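Local coordinates for Rna-directed RNA polymerase (Infectious pancreatic necrosis virus, PDB 3ZED), which probably copies the viral RNA genome as an RNA-dependent RNA polymerase, occurring both free and covalently linked to genomic RNA, at residues Gly306-Gln311 and Met659-Gly664; Leu729-Lys734 and Glu763-Gln768; Leu735-Leu740 and Leu782-Glu787; Gln769-Met772 and Asn776-Lys779. All blocks are in the same frame, centred on the assembly; numbering follows the deposited sequence.

Contact 1 (Gly306-Gln311 and Met659-Gly664); sequences GERYTQ and MSEFGG
Arg308 and Glu661 reach for each other from opposite directions, the edge of the guanidinium facing the carboxylate, with the two flat groups only 20° from coplanar. Arg308 NH2 lies 2.5 Å from Glu661 OE1 in a salt bridge for which the oxygen, nearly in the guanidinium plane, offers its syn lone pair, the one on the side of OE2. Alongside it, Arg308 NH1 makes a second, weak hydrogen bond of 3.2 Å to Glu661 OE2, which helps keep the two groups nearly coplanar. Arg308 bends at chi3 (-87°), where its chain turns before the guanidinium. The bridge ties strand 299-310 of the palm region to a loop of the thumb region, spanning two parts of the right-hand polymerase architecture. On the thumb side the loop makes a type I beta turn from Ser660 to Gly663, and Ser660 OG accepts from Phe662 N to form an ST turn, which fixes the backbone just where Glu661 departs. Glu661 sets CG between its backbone N and carbonyl carbon (chi1 68°), and this carries CG over the centre of the Phe662 ring, 3.6 Å above its plane, while the rest of the chain runs out straight. Two long charged side chains thus span the gap between strand and turn. Both ends have second partners: Arg308 NH1 also bonds Tyr589 O, and Glu661 OE2 bonds Ser586 OG on helix 580-588.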
loop_
_atom_site.group_PDB
_atom_site.type_symbol
_atom_site.label_atom_id
_atom_site.label_comp_id
_atom_site.label_asym_id
_atom_site.label_seq_id
_atom_site.Cartn_x
_atom_site.Cartn_y
_atom_site.Cartn_z
ATOM N N GLY B 306 8.850 5.968 -9.967
ATOM C CA GLY B 306 9.553 7.247 -9.875
ATOM C C GLY B 306 10.045 7.438 -8.454
ATOM O O GLY B 306 9.249 7.413 -7.517
ATOM N N GLU B 307 11.359 7.523 -8.269
ATOM C CA GLU B 307 11.975 7.662 -6.945
ATOM C C GLU B 307 13.294 8.395 -7.008
ATOM O O GLU B 307 13.830 8.608 -8.095
ATOM C CB GLU B 307 12.219 6.271 -6.343
ATOM C CG GLU B 307 11.154 5.912 -5.341
ATOM C CD GLU B 307 11.134 4.469 -4.911
ATOM O OE1 GLU B 307 12.120 3.744 -5.177
ATOM O OE2 GLU B 307 10.133 4.074 -4.273
ATOM N N ARG B 308 13.841 8.735 -5.838
ATOM C CA ARG B 308 15.134 9.378 -5.730
ATOM C C ARG B 308 16.139 8.241 -5.559
ATOM O O ARG B 308 16.400 7.759 -4.451
ATOM C CB ARG B 308 15.146 10.460 -4.623
ATOM C CG ARG B 308 14.339 11.694 -5.085
ATOM C CD ARG B 308 13.912 12.725 -4.052
ATOM N NE ARG B 308 12.647 12.373 -3.431
ATOM C CZ ARG B 308 11.509 13.051 -3.516
ATOM N NH1 ARG B 308 11.448 14.179 -4.201
ATOM N NH2 ARG B 308 10.428 12.609 -2.912
ATOM N N TYR B 309 16.607 7.734 -6.718
ATOM C CA TYR B 309 17.571 6.652 -6.828
ATOM C C TYR B 309 18.992 7.148 -6.693
ATOM O O TYR B 309 19.271 8.314 -6.960
ATOM C CB TYR B 309 17.408 5.950 -8.185
ATOM C CG TYR B 309 16.088 5.229 -8.337
ATOM C CD1 TYR B 309 15.817 4.076 -7.612
ATOM C CD2 TYR B 309 15.120 5.688 -9.224
ATOM C CE1 TYR B 309 14.601 3.412 -7.737
ATOM C CE2 TYR B 309 13.902 5.025 -9.367
ATOM C CZ TYR B 309 13.653 3.878 -8.630
ATOM O OH TYR B 309 12.469 3.195 -8.748
ATOM N N THR B 310 19.903 6.252 -6.306
ATOM C CA THR B 310 21.341 6.531 -6.240
ATOM C C THR B 310 21.844 6.476 -7.683
ATOM O O THR B 310 21.564 5.493 -8.371
ATOM C CB THR B 310 22.000 5.521 -5.280
ATOM O OG1 THR B 310 21.676 5.921 -3.953
ATOM C CG2 THR B 310 23.477 5.467 -5.393
ATOM N N GLN B 311 22.537 7.542 -8.159
ATOM C CA GLN B 311 23.096 7.608 -9.524
ATOM C C GLN B 311 23.997 6.406 -9.831
ATOM O O GLN B 311 23.858 5.792 -10.876
ATOM C CB GLN B 311 23.897 8.894 -9.734
ATOM C CG GLN B 311 23.040 10.153 -9.836
ATOM C CD GLN B 311 23.903 11.376 -9.901
ATOM O OE1 GLN B 311 25.046 11.338 -10.337
ATOM N NE2 GLN B 311 23.382 12.495 -9.473
ATOM N N MET B 659 -0.982 18.896 -5.667
ATOM C CA MET B 659 0.268 19.367 -6.275
ATOM C C MET B 659 1.537 18.945 -5.498
ATOM O O MET B 659 2.658 19.187 -5.972
ATOM C CB MET B 659 0.267 20.898 -6.334
ATOM C CG MET B 659 -0.763 21.485 -7.232
ATOM S SD MET B 659 -0.374 23.214 -7.524
ATOM C CE MET B 659 -1.152 23.423 -9.085
ATOM N N SER B 660 1.379 18.363 -4.299
ATOM C CA SER B 660 2.544 18.066 -3.480
ATOM C C SER B 660 2.628 16.611 -3.068
ATOM O O SER B 660 1.615 15.987 -2.830
ATOM C CB SER B 660 2.535 18.964 -2.242
ATOM O OG SER B 660 3.659 18.750 -1.406
ATOM N N GLU B 661 3.854 16.087 -2.938
ATOM C CA GLU B 661 4.097 14.720 -2.443
ATOM C C GLU B 661 3.761 14.634 -0.931
ATOM O O GLU B 661 3.601 13.545 -0.406
ATOM C CB GLU B 661 5.553 14.286 -2.704
ATOM C CG GLU B 661 6.612 15.022 -1.897
ATOM C CD GLU B 661 8.009 14.463 -2.094
ATOM O OE1 GLU B 661 8.194 13.243 -1.881
ATOM O OE2 GLU B 661 8.921 15.238 -2.459
ATOM N N PHE B 662 3.681 15.795 -0.249
ATOM C CA PHE B 662 3.374 15.912 1.177
ATOM C C PHE B 662 1.912 16.283 1.411
ATOM O O PHE B 662 1.531 16.514 2.556
ATOM C CB PHE B 662 4.309 16.954 1.836
ATOM C CG PHE B 662 5.776 16.634 1.651
ATOM C CD1 PHE B 662 6.315 15.432 2.132
ATOM C CD2 PHE B 662 6.615 17.509 0.971
ATOM C CE1 PHE B 662 7.672 15.139 1.956
ATOM C CE2 PHE B 662 7.968 17.206 0.784
ATOM C CZ PHE B 662 8.483 16.022 1.271
ATOM N N GLY B 663 1.121 16.348 0.339
ATOM C CA GLY B 663 -0.296 16.712 0.358
ATOM C C GLY B 663 -1.206 15.808 1.171
ATOM O O GLY B 663 -2.122 16.297 1.858
ATOM N N GLY B 664 -0.918 14.502 1.118
ATOM C CA GLY B 664 -1.663 13.453 1.799
ATOM C C GLY B 664 -1.694 13.520 3.313
ATOM O O GLY B 664 -2.216 12.601 3.946
#

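Contact 2 (Leu729-Lys734 and Glu763-Gln768); sequences LDQRTK and ELAQQQ
Gln731 and Gln768 form a buried polar contact between helices 724-732 and 757-771, in the helical C-terminal region of the polymerase. It is an interhelical hydrogen-bond link: the nearest CA atoms, those of Gln731 and Gln768, stand 8.1 Å apart, and long amide side chains fill the distance. Gln768 NE2 donates to Gln731 OE1 at 2.8 Å in a bent bond, with an N-H...O angle of 136°. The donor lies in the carbonyl plane of Gln731, but the acceptor is tilted 29° from the amide plane of Gln768, and the two amide planes stand 63° apart. Gln731, extended beyond CG, uses its other end too, where NE2 makes a weak bond of 3.5 Å to the backbone carbonyl oxygen of Ala765, three residues before Gln768. Glutamine suits this place because one amide both accepts and donates, and a small alanine lets it approach the helix backbone. A further weak bond from Gln731 NE2 goes to Gln769 OE1, while Ala746 and Leu735 touch the side chain of Gln768. The base of the Gln768 side chain also lies close to the shared acceptor, its CB 3.3 Å from Gln731 OE1.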
loop_
_atom_site.group_PDB
_atom_site.type_symbol
_atom_site.label_atom_id
_atom_site.label_comp_id
_atom_site.label_asym_id
_atom_site.label_seq_id
_atom_site.Cartn_x
_atom_site.Cartn_y
_atom_site.Cartn_z
ATOM N N LEU B 729 -15.060 -22.122 5.482
ATOM C CA LEU B 729 -14.120 -21.214 4.816
ATOM C C LEU B 729 -12.684 -21.717 4.964
ATOM O O LEU B 729 -11.901 -21.620 4.019
ATOM C CB LEU B 729 -14.258 -19.784 5.351
ATOM C CG LEU B 729 -13.827 -18.700 4.377
ATOM C CD1 LEU B 729 -14.908 -18.479 3.296
ATOM C CD2 LEU B 729 -13.481 -17.402 5.123
ATOM N N ASP B 730 -12.346 -22.268 6.131
ATOM C CA ASP B 730 -11.035 -22.876 6.355
ATOM C C ASP B 730 -10.881 -24.167 5.512
ATOM O O ASP B 730 -9.825 -24.380 4.925
ATOM C CB ASP B 730 -10.827 -23.177 7.848
ATOM C CG ASP B 730 -9.406 -23.575 8.196
ATOM O OD1 ASP B 730 -8.462 -22.918 7.684
ATOM O OD2 ASP B 730 -9.235 -24.520 9.001
ATOM N N GLN B 731 -11.944 -24.995 5.421
ATOM C CA GLN B 731 -11.953 -26.243 4.636
ATOM C C GLN B 731 -11.744 -25.930 3.142
ATOM O O GLN B 731 -11.003 -26.651 2.452
ATOM C CB GLN B 731 -13.267 -27.013 4.857
ATOM C CG GLN B 731 -13.396 -27.633 6.249
ATOM C CD GLN B 731 -14.779 -28.185 6.552
ATOM O OE1 GLN B 731 -15.634 -28.329 5.677
ATOM N NE2 GLN B 731 -15.036 -28.519 7.807
ATOM N N ARG B 732 -12.354 -24.798 2.684
ATOM C CA ARG B 732 -12.290 -24.247 1.328
ATOM C C ARG B 732 -10.821 -24.007 0.869
ATOM O O ARG B 732 -10.525 -24.139 -0.322
ATOM C CB ARG B 732 -13.103 -22.933 1.284
ATOM C CG ARG B 732 -13.258 -22.298 -0.088
ATOM C CD ARG B 732 -14.230 -21.123 -0.076
ATOM N NE ARG B 732 -15.638 -21.540 -0.083
ATOM C CZ ARG B 732 -16.313 -21.905 -1.168
ATOM N NH1 ARG B 732 -15.697 -21.992 -2.346
ATOM N NH2 ARG B 732 -17.598 -22.211 -1.083
ATOM N N THR B 733 -9.907 -23.721 1.815
ATOM C CA THR B 733 -8.482 -23.481 1.522
ATOM C C THR B 733 -7.715 -24.781 1.300
ATOM O O THR B 733 -6.608 -24.733 0.771
ATOM C CB THR B 733 -7.794 -22.635 2.631
ATOM O OG1 THR B 733 -7.608 -23.418 3.812
ATOM C CG2 THR B 733 -8.541 -21.347 2.947
ATOM N N LYS B 734 -8.302 -25.924 1.685
ATOM C CA LYS B 734 -7.684 -27.248 1.616
ATOM C C LYS B 734 -8.262 -28.149 0.516
ATOM O O LYS B 734 -7.551 -29.033 0.042
ATOM C CB LYS B 734 -7.825 -27.965 2.973
ATOM C CG LYS B 734 -7.065 -27.278 4.115
ATOM C CD LYS B 734 -7.784 -27.468 5.440
ATOM C CE LYS B 734 -7.025 -26.883 6.595
ATOM N NZ LYS B 734 -7.773 -27.048 7.866
ATOM N N GLU B 763 -24.119 -29.261 10.419
ATOM C CA GLU B 763 -24.211 -30.625 9.921
ATOM C C GLU B 763 -23.446 -30.781 8.596
ATOM O O GLU B 763 -22.780 -31.805 8.387
ATOM C CB GLU B 763 -25.681 -31.049 9.767
ATOM C CG GLU B 763 -26.406 -31.254 11.093
ATOM C CD GLU B 763 -27.910 -31.457 11.013
ATOM O OE1 GLU B 763 -28.435 -31.603 9.884
ATOM O OE2 GLU B 763 -28.567 -31.467 12.080
ATOM N N LEU B 764 -23.498 -29.745 7.728
ATOM C CA LEU B 764 -22.834 -29.763 6.424
ATOM C C LEU B 764 -21.308 -29.677 6.576
ATOM O O LEU B 764 -20.601 -30.348 5.825
ATOM C CB LEU B 764 -23.371 -28.660 5.497
ATOM C CG LEU B 764 -24.769 -28.918 4.894
ATOM C CD1 LEU B 764 -25.428 -27.626 4.471
ATOM C CD2 LEU B 764 -24.714 -29.870 3.713
ATOM N N ALA B 765 -20.810 -28.894 7.563
ATOM C CA ALA B 765 -19.387 -28.774 7.878
ATOM C C ALA B 765 -18.839 -30.123 8.374
ATOM O O ALA B 765 -17.821 -30.592 7.859
ATOM C CB ALA B 765 -19.165 -27.688 8.924
ATOM N N GLN B 766 -19.570 -30.780 9.317
ATOM C CA GLN B 766 -19.234 -32.092 9.886
ATOM C C GLN B 766 -19.176 -33.146 8.774
ATOM O O GLN B 766 -18.244 -33.958 8.743
ATOM C CB GLN B 766 -20.249 -32.491 10.969
ATOM N N GLN B 767 -20.136 -33.081 7.835
ATOM C CA GLN B 767 -20.222 -33.944 6.661
ATOM C C GLN B 767 -18.996 -33.728 5.754
ATOM O O GLN B 767 -18.351 -34.696 5.347
ATOM C CB GLN B 767 -21.520 -33.626 5.909
ATOM C CG GLN B 767 -21.950 -34.633 4.851
ATOM C CD GLN B 767 -23.202 -34.151 4.163
ATOM O OE1 GLN B 767 -23.193 -33.837 2.967
ATOM N NE2 GLN B 767 -24.297 -34.027 4.915
ATOM N N GLN B 768 -18.649 -32.453 5.487
ATOM C CA GLN B 768 -17.513 -32.071 4.653
ATOM C C GLN B 768 -16.171 -32.455 5.314
ATOM O O GLN B 768 -15.248 -32.852 4.607
ATOM C CB GLN B 768 -17.561 -30.576 4.328
ATOM C CG GLN B 768 -16.770 -30.212 3.075
ATOM C CD GLN B 768 -17.115 -28.844 2.556
ATOM O OE1 GLN B 768 -18.004 -28.680 1.711
ATOM N NE2 GLN B 768 -16.420 -27.833 3.046
#

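Contact 3 (Leu735-Leu740 and Leu782-Glu787); sequences LRVSTL and LTETRE
Val737 and Glu784 mark the closest approach of the two backbones, their CA atoms 7.4 Å apart. Residues 735-740 follow helix 724-732 as an extended loop, tighten into a 3-10 turn at Val737-Thr739 and run on into helix 740-752, whereas residues 782-787 are regular helix. The contact thus joins the turn between two consecutive helices to helix 781-789 in the C-terminal helical region. It turns on a carboxylate that accepts from a backbone amide: Val737 N donates to Glu784 OE1 at 2.8 Å with a nearly straight N-H...O angle of 160°, on the syn side and 17° out of the carboxylate plane. An amide at the start of a turn commonly lacks an acceptor within that turn, and glutamate is long enough to supply one from the neighbouring helix. Its CG stands anti to the carbonyl carbon (chi1 -64°) and the chain then extends, sliding past Val737 in the opposite direction. Val737 CB and CG2 lie against Glu784 OE1, at 3.3 and 3.4 Å, and Arg736 CB at 3.6 Å. The Arg736 guanidinium is occupied with other partners, NH1 bonding Asn776 O and NH2 forming a salt bridge with Glu284, although its charge may still stabilise the nearby carboxylate. Behind the amide, Arg736 O receives two donors from Thr739, OG1 at 2.6 Å and N at 3.2 Å.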
loop_
_atom_site.group_PDB
_atom_site.type_symbol
_atom_site.label_atom_id
_atom_site.label_comp_id
_atom_site.label_asym_id
_atom_site.label_seq_id
_atom_site.Cartn_x
_atom_site.Cartn_y
_atom_site.Cartn_z
ATOM N N LEU B 735 -9.525 -27.958 0.113
ATOM C CA LEU B 735 -10.165 -28.828 -0.888
ATOM C C LEU B 735 -9.899 -28.399 -2.338
ATOM O O LEU B 735 -9.875 -27.206 -2.630
ATOM C CB LEU B 735 -11.668 -28.879 -0.640
ATOM C CG LEU B 735 -12.131 -29.675 0.581
ATOM C CD1 LEU B 735 -13.445 -29.119 1.119
ATOM C CD2 LEU B 735 -12.284 -31.158 0.247
ATOM N N ARG B 736 -9.752 -29.380 -3.251
ATOM C CA ARG B 736 -9.493 -29.137 -4.680
ATOM C C ARG B 736 -10.728 -28.535 -5.393
ATOM O O ARG B 736 -11.856 -28.635 -4.893
ATOM C CB ARG B 736 -8.996 -30.413 -5.400
ATOM C CG ARG B 736 -9.991 -31.564 -5.426
ATOM C CD ARG B 736 -9.384 -32.844 -5.953
ATOM N NE ARG B 736 -9.126 -32.814 -7.393
ATOM C CZ ARG B 736 -8.433 -33.742 -8.048
ATOM N NH1 ARG B 736 -7.923 -34.783 -7.400
ATOM N NH2 ARG B 736 -8.246 -33.638 -9.357
ATOM N N VAL B 737 -10.485 -27.917 -6.574
ATOM C CA VAL B 737 -11.453 -27.181 -7.400
ATOM C C VAL B 737 -12.615 -28.078 -7.924
ATOM O O VAL B 737 -13.721 -27.561 -8.092
ATOM C CB VAL B 737 -10.687 -26.407 -8.520
ATOM C CG1 VAL B 737 -11.517 -26.165 -9.763
ATOM C CG2 VAL B 737 -10.150 -25.083 -7.981
ATOM N N SER B 738 -12.398 -29.402 -8.107
ATOM C CA SER B 738 -13.452 -30.325 -8.573
ATOM C C SER B 738 -14.617 -30.462 -7.553
ATOM O O SER B 738 -15.727 -30.782 -7.959
ATOM C CB SER B 738 -12.873 -31.703 -8.881
ATOM O OG SER B 738 -12.278 -32.264 -7.724
ATOM N N THR B 739 -14.368 -30.157 -6.259
ATOM C CA THR B 739 -15.331 -30.224 -5.143
ATOM C C THR B 739 -16.088 -28.905 -4.904
ATOM O O THR B 739 -16.824 -28.811 -3.921
ATOM C CB THR B 739 -14.591 -30.585 -3.822
ATOM O OG1 THR B 739 -13.809 -29.462 -3.354
ATOM C CG2 THR B 739 -13.722 -31.831 -3.935
ATOM N N LEU B 740 -15.904 -27.885 -5.763
ATOM C CA LEU B 740 -16.481 -26.551 -5.534
ATOM C C LEU B 740 -18.004 -26.523 -5.494
ATOM O O LEU B 740 -18.553 -25.751 -4.707
ATOM C CB LEU B 740 -15.968 -25.506 -6.541
ATOM C CG LEU B 740 -14.590 -24.908 -6.250
ATOM C CD1 LEU B 740 -14.114 -24.084 -7.426
ATOM C CD2 LEU B 740 -14.579 -24.085 -4.950
ATOM N N LEU B 782 -5.174 -22.653 -5.183
ATOM C CA LEU B 782 -4.203 -21.610 -5.529
ATOM C C LEU B 782 -3.172 -22.132 -6.554
ATOM O O LEU B 782 -2.848 -21.424 -7.509
ATOM C CB LEU B 782 -3.510 -21.033 -4.279
ATOM C CG LEU B 782 -4.424 -20.463 -3.175
ATOM C CD1 LEU B 782 -3.608 -19.828 -2.051
ATOM C CD2 LEU B 782 -5.427 -19.469 -3.728
ATOM N N THR B 783 -2.730 -23.392 -6.401
ATOM C CA THR B 783 -1.821 -24.057 -7.341
ATOM C C THR B 783 -2.570 -24.355 -8.656
ATOM O O THR B 783 -2.016 -24.133 -9.735
ATOM C CB THR B 783 -1.242 -25.326 -6.713
ATOM O OG1 THR B 783 -0.475 -24.942 -5.570
ATOM C CG2 THR B 783 -0.372 -26.129 -7.691
ATOM N N GLU B 784 -3.825 -24.840 -8.554
ATOM C CA GLU B 784 -4.699 -25.123 -9.683
ATOM C C GLU B 784 -4.925 -23.843 -10.515
ATOM O O GLU B 784 -4.812 -23.897 -11.738
ATOM C CB GLU B 784 -6.034 -25.721 -9.202
ATOM C CG GLU B 784 -5.854 -27.066 -8.516
ATOM C CD GLU B 784 -7.129 -27.836 -8.240
ATOM O OE1 GLU B 784 -7.813 -27.510 -7.244
ATOM O OE2 GLU B 784 -7.418 -28.796 -8.990
ATOM N N THR B 785 -5.167 -22.695 -9.850
ATOM C CA THR B 785 -5.337 -21.386 -10.492
ATOM C C THR B 785 -4.055 -20.999 -11.240
ATOM O O THR B 785 -4.137 -20.595 -12.400
ATOM C CB THR B 785 -5.719 -20.314 -9.456
ATOM O OG1 THR B 785 -6.884 -20.753 -8.775
ATOM C CG2 THR B 785 -5.995 -18.951 -10.083
ATOM N N ARG B 786 -2.886 -21.134 -10.588
ATOM C CA ARG B 786 -1.594 -20.782 -11.179
ATOM C C ARG B 786 -1.316 -21.622 -12.452
ATOM O O ARG B 786 -0.904 -21.053 -13.469
ATOM C CB ARG B 786 -0.471 -20.937 -10.147
ATOM C CG ARG B 786 0.867 -20.383 -10.604
ATOM C CD ARG B 786 1.989 -21.374 -10.441
ATOM N NE ARG B 786 2.045 -21.922 -9.087
ATOM C CZ ARG B 786 2.324 -23.191 -8.806
ATOM N NH1 ARG B 786 2.590 -24.056 -9.784
ATOM N NH2 ARG B 786 2.340 -23.608 -7.545
ATOM N N GLU B 787 -1.594 -22.942 -12.409
ATOM C CA GLU B 787 -1.444 -23.867 -13.547
ATOM C C GLU B 787 -2.260 -23.406 -14.764
ATOM O O GLU B 787 -1.721 -23.313 -15.871
ATOM C CB GLU B 787 -1.896 -25.286 -13.153
ATOM C CG GLU B 787 -0.966 -26.000 -12.190
ATOM C CD GLU B 787 -1.417 -27.350 -11.662
ATOM O OE1 GLU B 787 -2.572 -27.763 -11.922
ATOM O OE2 GLU B 787 -0.636 -27.946 -10.889
#

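Contact 4 (Gln769-Met772 and Asn776-Lys779); sequences QLLM and NLLK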
loop_
_atom_site.group_PDB
_atom_site.type_symbol
_atom_site.label_atom_id
_atom_site.label_comp_id
_atom_site.label_asym_id
_atom_site.label_seq_id
_atom_site.Cartn_x
_atom_site.Cartn_y
_atom_site.Cartn_z
ATOM N N GLN B 769 -16.078 -32.380 6.652
ATOM C CA GLN B 769 -14.879 -32.763 7.406
ATOM C C GLN B 769 -14.581 -34.256 7.211
ATOM O O GLN B 769 -13.409 -34.626 7.095
ATOM C CB GLN B 769 -15.055 -32.437 8.898
ATOM C CG GLN B 769 -13.755 -32.369 9.693
ATOM C CD GLN B 769 -12.956 -31.124 9.389
ATOM O OE1 GLN B 769 -13.294 -30.009 9.818
ATOM N NE2 GLN B 769 -11.869 -31.289 8.648
ATOM N N LEU B 770 -15.644 -35.096 7.139
ATOM C CA LEU B 770 -15.538 -36.541 6.937
ATOM C C LEU B 770 -15.004 -36.891 5.552
ATOM O O LEU B 770 -14.116 -37.737 5.462
ATOM C CB LEU B 770 -16.883 -37.262 7.147
ATOM C CG LEU B 770 -17.476 -37.288 8.554
ATOM C CD1 LEU B 770 -18.887 -37.816 8.515
ATOM C CD2 LEU B 770 -16.637 -38.133 9.504
ATOM N N LEU B 771 -15.529 -36.257 4.473
ATOM C CA LEU B 771 -15.075 -36.541 3.101
ATOM C C LEU B 771 -13.630 -36.054 2.859
ATOM O O LEU B 771 -13.003 -36.492 1.891
ATOM C CB LEU B 771 -16.029 -36.004 2.006
ATOM C CG LEU B 771 -16.467 -34.541 2.033
ATOM C CD1 LEU B 771 -15.566 -33.671 1.158
ATOM C CD2 LEU B 771 -17.921 -34.413 1.579
ATOM N N MET B 772 -13.084 -35.219 3.774
ATOM C CA MET B 772 -11.715 -34.704 3.703
ATOM C C MET B 772 -10.669 -35.763 4.121
ATOM O O MET B 772 -9.476 -35.508 3.979
ATOM C CB MET B 772 -11.575 -33.430 4.537
ATOM C CG MET B 772 -12.186 -32.216 3.853
ATOM S SD MET B 772 -12.024 -30.674 4.777
ATOM C CE MET B 772 -10.398 -30.226 4.349
ATOM N N ASN B 776 -7.096 -37.651 -1.952
ATOM C CA ASN B 776 -7.269 -37.318 -3.365
ATOM C C ASN B 776 -8.122 -36.031 -3.524
ATOM O O ASN B 776 -8.033 -35.379 -4.563
ATOM C CB ASN B 776 -7.895 -38.484 -4.130
ATOM C CG ASN B 776 -9.151 -39.017 -3.491
ATOM O OD1 ASN B 776 -9.100 -39.752 -2.497
ATOM N ND2 ASN B 776 -10.303 -38.662 -4.048
ATOM N N LEU B 777 -8.905 -35.657 -2.491
ATOM C CA LEU B 777 -9.731 -34.445 -2.509
ATOM C C LEU B 777 -8.966 -33.209 -1.990
ATOM O O LEU B 777 -9.495 -32.096 -2.070
ATOM C CB LEU B 777 -11.027 -34.639 -1.694
ATOM C CG LEU B 777 -12.048 -35.667 -2.184
ATOM C CD1 LEU B 777 -13.368 -35.473 -1.447
ATOM C CD2 LEU B 777 -12.285 -35.586 -3.706
ATOM N N LEU B 778 -7.712 -33.405 -1.506
ATOM C CA LEU B 778 -6.855 -32.351 -0.952
ATOM C C LEU B 778 -5.782 -31.880 -1.950
ATOM O O LEU B 778 -4.818 -32.589 -2.228
ATOM C CB LEU B 778 -6.179 -32.821 0.357
ATOM C CG LEU B 778 -7.052 -33.341 1.514
ATOM C CD1 LEU B 778 -6.186 -33.668 2.714
ATOM C CD2 LEU B 778 -8.121 -32.329 1.926
ATOM N N LYS B 779 -5.955 -30.663 -2.469
ATOM C CA LYS B 779 -5.050 -29.994 -3.406
ATOM C C LYS B 779 -5.345 -28.515 -3.350
ATOM O O LYS B 779 -6.523 -28.142 -3.338
ATOM C CB LYS B 779 -5.233 -30.533 -4.830
#
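Leu771 and Leu777 cross at about a right angle and touch through single methyl groups, CD1 to CD1 at 3.9 Å. Leu771 holds CG between its backbone N and carbonyl carbon (chi1 52°), a conformation leucine seldom takes, and its chi2 of 94° is also away from a staggered value; together they bring CD1 against Leu777. Leu777 is more relaxed, with CG on the far side from its carbonyl carbon and beside its own N, and it extends CD1 to within 3.5 Å of Leu771 O, so one methyl serves both a side chain and a backbone carbonyl.

The second pair is also crossed at roughly a right angle. Met772 runs straight through chi2 (-179°) and then bends at chi3, which turns CE sharply about the sulfur and brings it 3.9 Å from Leu778 CD2. An unbranched methionine can bend at the thioether in this way to set CE against its partner. The end of Leu778 also lies near the Met772 carbonyl, CD1 and CD2 each 4.0 Å from Met772 O. Leu735 and Lys734 touch Met772 as well, while Thr739 touches Leu777. Apolar residues suit this link because they shield one another at the surface, across the turn between the segments. Two such methyl pairs, spaced along neighbouring residues, form a small apolar contact that packs the end of helix 757-771 against the loop leading to helix 781-789 in the C-terminal helical region.

Contacts 2, 3 and 4 gather within one C-terminal helical region, their centres 9 to 15 Å apart, whereas the centre of contact 1 lies 41 to 51 Å from theirs on the opposite side of the chain's centre. Contacts 2 and 3 are buried; contacts 1 and 4 are surface contacts. Contacts 2 and 4 share helix 757-771, and the loop of contact 4 runs on toward helix 781-789, used by contact 3. Chemistry follows place: a charged pair bridges the palm and thumb regions, neutral amides and a carboxylate satisfy buried polar groups, and methyl pairs close the exposed loop. Arg736 joins contacts 3 and 4 through Asn776 and Leu777.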